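Local atomic coordinates of putative surface-anchored fimbrial subunit (Corynebacterium diphtheriae, PDB entry 3HR6), a protein that probably forms the shaft of a cell-wall-linked pilus as its major pilin, built of tandem Ig-like modules, and binds calcium. Residues A[32-36]-A[84-88]; A[325-329]-A[352-356]. All coordinates share one frame; numbering follows the deposited sequence. Where two conformers were deposited one is given.

Contact 1 (A[32-36]-A[84-88]); sequences PKVDG and TEGGV
T84 meets the loop 32-36 with both its side chain and its backbone. Its hydroxyl OG1 donates to V34 O at 2.7 Å, while its carbonyl oxygen takes the amide G36 N at 2.9 Å in a nearly straight bond (173° at the hydrogen). A chi1 of 53° sets OG1 between the backbone N and the carbonyl carbon, a rotation that lets it give its proton to V34 O and also hydrogen-bond with the amide of M37. E85 starts a type I' turn, closed by backbone bonds in both directions between E85 and V88, and its chain, bent at chi2, carries OE1 to 4.2 Å from D35 CB. G86 and G87 fill the two middle positions of the turn, whose positive phi values suit residues without a side chain. The carboxylate of D35 reaches this corner: OD1 accepts G87 N at 2.6 Å through its syn lone pair. K33 lays its extended chain alongside G87, CD 3.6 Å from G87 O, and its amine makes a weak bond to a water that donates to G86 O. In this N-terminal pilin domain, two loops are thus joined by polar bonds to backbone groups; the acids D35 and E85 would probably repel each other mildly, while the bond from G87 N holds D35 in place.

Contact 2 (A[325-329]-A[352-356]); sequences TATFQ and QEFVT
F328 and F354 form the hydrogen-bonded pair of an antiparallel ladder in which the edge strand 354-355 lies against strand 327-333, part of an Ig-like module. F328 N donates to F354 O at 2.9 Å and F354 N to F328 O at 2.8 Å. Both rings lie on one face of the sheet, the one turned to strands 302-315 and 361-375: F328 reaches I311 and F354 reaches L364, so large apolar side chains suit these places. T356 CG2 comes to the edge of the F328 ring, 3.9 Å from CE2. The small methyl of A326 fits among K313, E396 and T356.

The other face, bearing T327 and V355, is looser and more open to solvent. V355 CG2 lies 3.4 Å from T327 OG1, and the methyl of T327 rests against the carboxylate of E353, CG2 to CD 3.7 Å; the acid itself suits an exposed place. At one end of the pair the side-chain NE2 of Q329 donates a hydrogen bond to Q352 O at 3.0 Å, coming from above the carbonyl plane and not along a lone pair. At the other end, back on the packed side, T356 N donates to A326 O, and the hydroxyl of T356 turns to the backbone, its OG1 accepting A326 N at 3.0 Å in a nearly straight bond (170° at the hydrogen).

How the contacts relate
The two contacts lie on opposite sides of the chain's centre, their nearest atoms about 49 Å apart, and they share no secondary-structure element. Contact 1 joins two loops of the N-terminal pilin domain, beside strand 5-13, whereas contact 2 is a strand pair at the edge of a sheet much nearer the C-terminus. Both are partly buried, but the apolar share differs: contact 2 turns one face to neighbouring strands, while contact 1 is held chiefly by a hydroxyl, a carboxylate and backbone groups. Contact 2 has a backbone ladder flanked by side-chain bonds at its ends; in contact 1 a single backbone bond is joined by those of T84 OG1 and D35 OD1. The hydroxyl of T84 donates to a carbonyl, that of T356 accepts an amide.

Contact 1 (A[32-36]-A[84-88])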
loop_
_atom_site.group_PDB
_atom_site.type_symbol
_atom_site.label_atom_id
_atom_site.label_comp_id
_atom_site.label_asym_id
_atom_site.label_seq_id
_atom_site.Cartn_x
_atom_site.Cartn_y
_atom_site.Cartn_z
ATOM N N PRO A 32 -19.011 -18.257 6.979
ATOM C CA PRO A 32 -18.022 -18.754 6.019
ATOM C C PRO A 32 -16.702 -19.115 6.660
ATOM O O PRO A 32 -16.202 -18.352 7.515
ATOM C CB PRO A 32 -17.830 -17.546 5.092
ATOM C CG PRO A 32 -18.343 -16.389 5.869
ATOM C CD PRO A 32 -19.437 -16.887 6.629
ATOM N N LYS A 33 -16.142 -20.268 6.287
ATOM C CA LYS A 33 -14.793 -20.646 6.726
ATOM C C LYS A 33 -13.786 -19.958 5.807
ATOM O O LYS A 33 -14.089 -19.656 4.640
ATOM C CB LYS A 33 -14.586 -22.165 6.720
ATOM C CG LYS A 33 -15.530 -22.921 7.642
ATOM C CD LYS A 33 -15.314 -24.396 7.549
ATOM C CE LYS A 33 -16.351 -25.200 8.321
ATOM N NZ LYS A 33 -16.182 -26.614 7.980
ATOM N N VAL A 34 -12.617 -19.655 6.332
ATOM C CA VAL A 34 -11.627 -18.889 5.595
ATOM C C VAL A 34 -10.326 -19.681 5.555
ATOM O O VAL A 34 -9.911 -20.293 6.550
ATOM C CB VAL A 34 -11.416 -17.526 6.271
ATOM C CG1 VAL A 34 -10.310 -16.683 5.567
ATOM C CG2 VAL A 34 -12.754 -16.750 6.339
ATOM N N ASP A 35 -9.691 -19.716 4.389
ATOM C CA ASP A 35 -8.383 -20.345 4.290
ATOM C C ASP A 35 -7.260 -19.356 4.541
ATOM O O ASP A 35 -7.459 -18.157 4.495
ATOM C CB ASP A 35 -8.248 -21.050 2.935
ATOM C CG ASP A 35 -9.072 -22.308 2.870
ATOM O OD1 ASP A 35 -9.325 -22.945 3.919
ATOM O OD2 ASP A 35 -9.461 -22.688 1.762
ATOM N N GLY A 36 -6.090 -19.901 4.883
ATOM C CA GLY A 36 -4.898 -19.110 5.094
ATOM C C GLY A 36 -4.851 -18.422 6.436
ATOM O O GLY A 36 -4.046 -17.529 6.638
ATOM N N THR A 84 -5.148 -22.536 7.972
ATOM C CA THR A 84 -6.318 -23.288 7.537
ATOM C C THR A 84 -6.216 -23.555 6.014
ATOM O O THR A 84 -5.695 -22.724 5.230
ATOM C CB THR A 84 -7.595 -22.513 7.854
ATOM O OG1 THR A 84 -7.500 -21.185 7.315
ATOM C CG2 THR A 84 -7.799 -22.437 9.393
ATOM N N GLU A 85 -6.645 -24.730 5.628
ATOM C CA GLU A 85 -6.771 -25.104 4.225
ATOM C C GLU A 85 -8.011 -25.965 4.141
ATOM O O GLU A 85 -8.264 -26.793 5.025
ATOM C CB GLU A 85 -5.529 -25.858 3.748
ATOM C CG GLU A 85 -5.495 -26.125 2.234
ATOM C CD GLU A 85 -5.423 -24.860 1.344
ATOM O OE1 GLU A 85 -5.206 -23.709 1.828
ATOM O OE2 GLU A 85 -5.582 -25.033 0.119
ATOM N N GLY A 86 -8.820 -25.741 3.109
ATOM C CA GLY A 86 -10.128 -26.404 3.012
ATOM C C GLY A 86 -11.022 -26.098 4.208
ATOM O O GLY A 86 -11.831 -26.952 4.624
ATOM N N GLY A 87 -10.830 -24.907 4.768
ATOM C CA GLY A 87 -11.616 -24.390 5.869
ATOM C C GLY A 87 -11.165 -24.845 7.247
ATOM O O GLY A 87 -11.805 -24.505 8.231
ATOM N N VAL A 88 -10.069 -25.580 7.339
ATOM C CA VAL A 88 -9.673 -26.154 8.621
ATOM C C VAL A 88 -8.159 -26.216 8.814
ATOM O O VAL A 88 -7.425 -26.450 7.869
ATOM C CB VAL A 88 -10.279 -27.558 8.780
ATOM C CG1 VAL A 88 -9.668 -28.604 7.788
ATOM C CG2 VAL A 88 -10.163 -28.062 10.231
HETATM O O HOH W 1 -13.317 -27.679 6.798
#

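Contact 2 (A[325-329]-A[352-356])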
loop_
_atom_site.group_PDB
_atom_site.type_symbol
_atom_site.label_atom_id
_atom_site.label_comp_id
_atom_site.label_asym_id
_atom_site.label_seq_id
_atom_site.Cartn_x
_atom_site.Cartn_y
_atom_site.Cartn_z
ATOM N N THR A 325 24.254 24.726 -31.503
ATOM C CA THR A 325 23.280 24.200 -30.578
ATOM C C THR A 325 21.935 24.887 -30.779
ATOM O O THR A 325 21.852 25.998 -31.317
ATOM C CB THR A 325 23.771 24.279 -29.112
ATOM O OG1 THR A 325 22.834 23.625 -28.263
ATOM C CG2 THR A 325 23.939 25.711 -28.646
ATOM N N ALA A 326 20.872 24.179 -30.411
ATOM C CA ALA A 326 19.536 24.716 -30.459
ATOM C C ALA A 326 18.908 24.523 -29.087
ATOM O O ALA A 326 19.338 23.651 -28.311
ATOM C CB ALA A 326 18.700 24.037 -31.541
ATOM N N THR A 327 17.890 25.331 -28.805
ATOM C CA THR A 327 17.173 25.330 -27.548
ATOM C C THR A 327 15.679 25.136 -27.844
ATOM O O THR A 327 15.143 25.703 -28.800
ATOM C CB THR A 327 17.417 26.649 -26.771
ATOM O OG1 THR A 327 18.832 26.841 -26.544
ATOM C CG2 THR A 327 16.605 26.699 -25.438
ATOM N N PHE A 328 15.039 24.282 -27.039
ATOM C CA PHE A 328 13.624 23.964 -27.156
ATOM C C PHE A 328 12.946 24.114 -25.817
ATOM O O PHE A 328 13.573 23.963 -24.731
ATOM C CB PHE A 328 13.398 22.530 -27.659
ATOM C CG PHE A 328 14.000 22.273 -29.003
ATOM C CD1 PHE A 328 13.224 22.389 -30.171
ATOM C CD2 PHE A 328 15.340 21.961 -29.125
ATOM C CE1 PHE A 328 13.774 22.190 -31.411
ATOM C CE2 PHE A 328 15.909 21.764 -30.363
ATOM C CZ PHE A 328 15.129 21.857 -31.526
ATOM N N GLN A 329 11.680 24.494 -25.907
ATOM C CA GLN A 329 10.783 24.393 -24.783
ATOM C C GLN A 329 9.660 23.427 -25.120
ATOM O O GLN A 329 9.225 23.264 -26.287
ATOM C CB GLN A 329 10.295 25.769 -24.346
ATOM C CG GLN A 329 11.395 26.679 -23.918
ATOM C CD GLN A 329 10.859 27.960 -23.330
ATOM O OE1 GLN A 329 10.244 28.758 -24.041
ATOM N NE2 GLN A 329 11.140 28.191 -22.056
ATOM N N GLN A 352 13.256 24.542 -17.663
ATOM C CA GLN A 352 12.171 24.977 -18.507
ATOM C C GLN A 352 12.589 25.141 -19.974
ATOM O O GLN A 352 11.775 25.566 -20.809
ATOM C CB GLN A 352 11.656 26.309 -17.948
ATOM C CG GLN A 352 11.013 26.208 -16.555
ATOM C CD GLN A 352 11.997 26.287 -15.384
ATOM O OE1 GLN A 352 12.883 27.155 -15.332
ATOM N NE2 GLN A 352 11.817 25.404 -14.418
ATOM N N GLU A 353 13.849 24.852 -20.262
ATOM C CA GLU A 353 14.331 24.783 -21.650
ATOM C C GLU A 353 15.399 23.712 -21.752
ATOM O O GLU A 353 15.955 23.265 -20.753
ATOM C CB GLU A 353 14.851 26.138 -22.154
ATOM C CG GLU A 353 16.143 26.524 -21.523
ATOM C CD GLU A 353 16.693 27.864 -21.972
ATOM O OE1 GLU A 353 15.925 28.729 -22.424
ATOM O OE2 GLU A 353 17.923 28.054 -21.833
ATOM N N PHE A 354 15.633 23.256 -22.963
ATOM C CA PHE A 354 16.461 22.104 -23.203
ATOM C C PHE A 354 17.363 22.398 -24.392
ATOM O O PHE A 354 16.872 22.747 -25.476
ATOM C CB PHE A 354 15.568 20.886 -23.421
ATOM C CG PHE A 354 14.603 20.711 -22.322
ATOM C CD1 PHE A 354 15.005 20.065 -21.145
ATOM C CD2 PHE A 354 13.351 21.307 -22.381
ATOM C CE1 PHE A 354 14.106 19.981 -20.071
ATOM C CE2 PHE A 354 12.483 21.226 -21.307
ATOM C CZ PHE A 354 12.875 20.548 -20.162
ATOM N N VAL A 355 18.655 22.308 -24.139
ATOM C CA VAL A 355 19.677 22.630 -25.124
ATOM C C VAL A 355 20.341 21.375 -25.663
ATOM O O VAL A 355 20.687 20.426 -24.920
ATOM C CB VAL A 355 20.689 23.599 -24.540
ATOM C CG1 VAL A 355 21.716 23.991 -25.570
ATOM C CG2 VAL A 355 19.922 24.836 -24.053
ATOM N N THR A 356 20.418 21.332 -26.973
ATOM C CA THR A 356 21.052 20.195 -27.622
ATOM C C THR A 356 22.545 20.186 -27.388
ATOM O O THR A 356 23.234 21.229 -27.381
ATOM C CB THR A 356 20.707 20.130 -29.122
ATOM O OG1 THR A 356 21.186 21.292 -29.787
ATOM C CG2 THR A 356 19.212 20.036 -29.339
#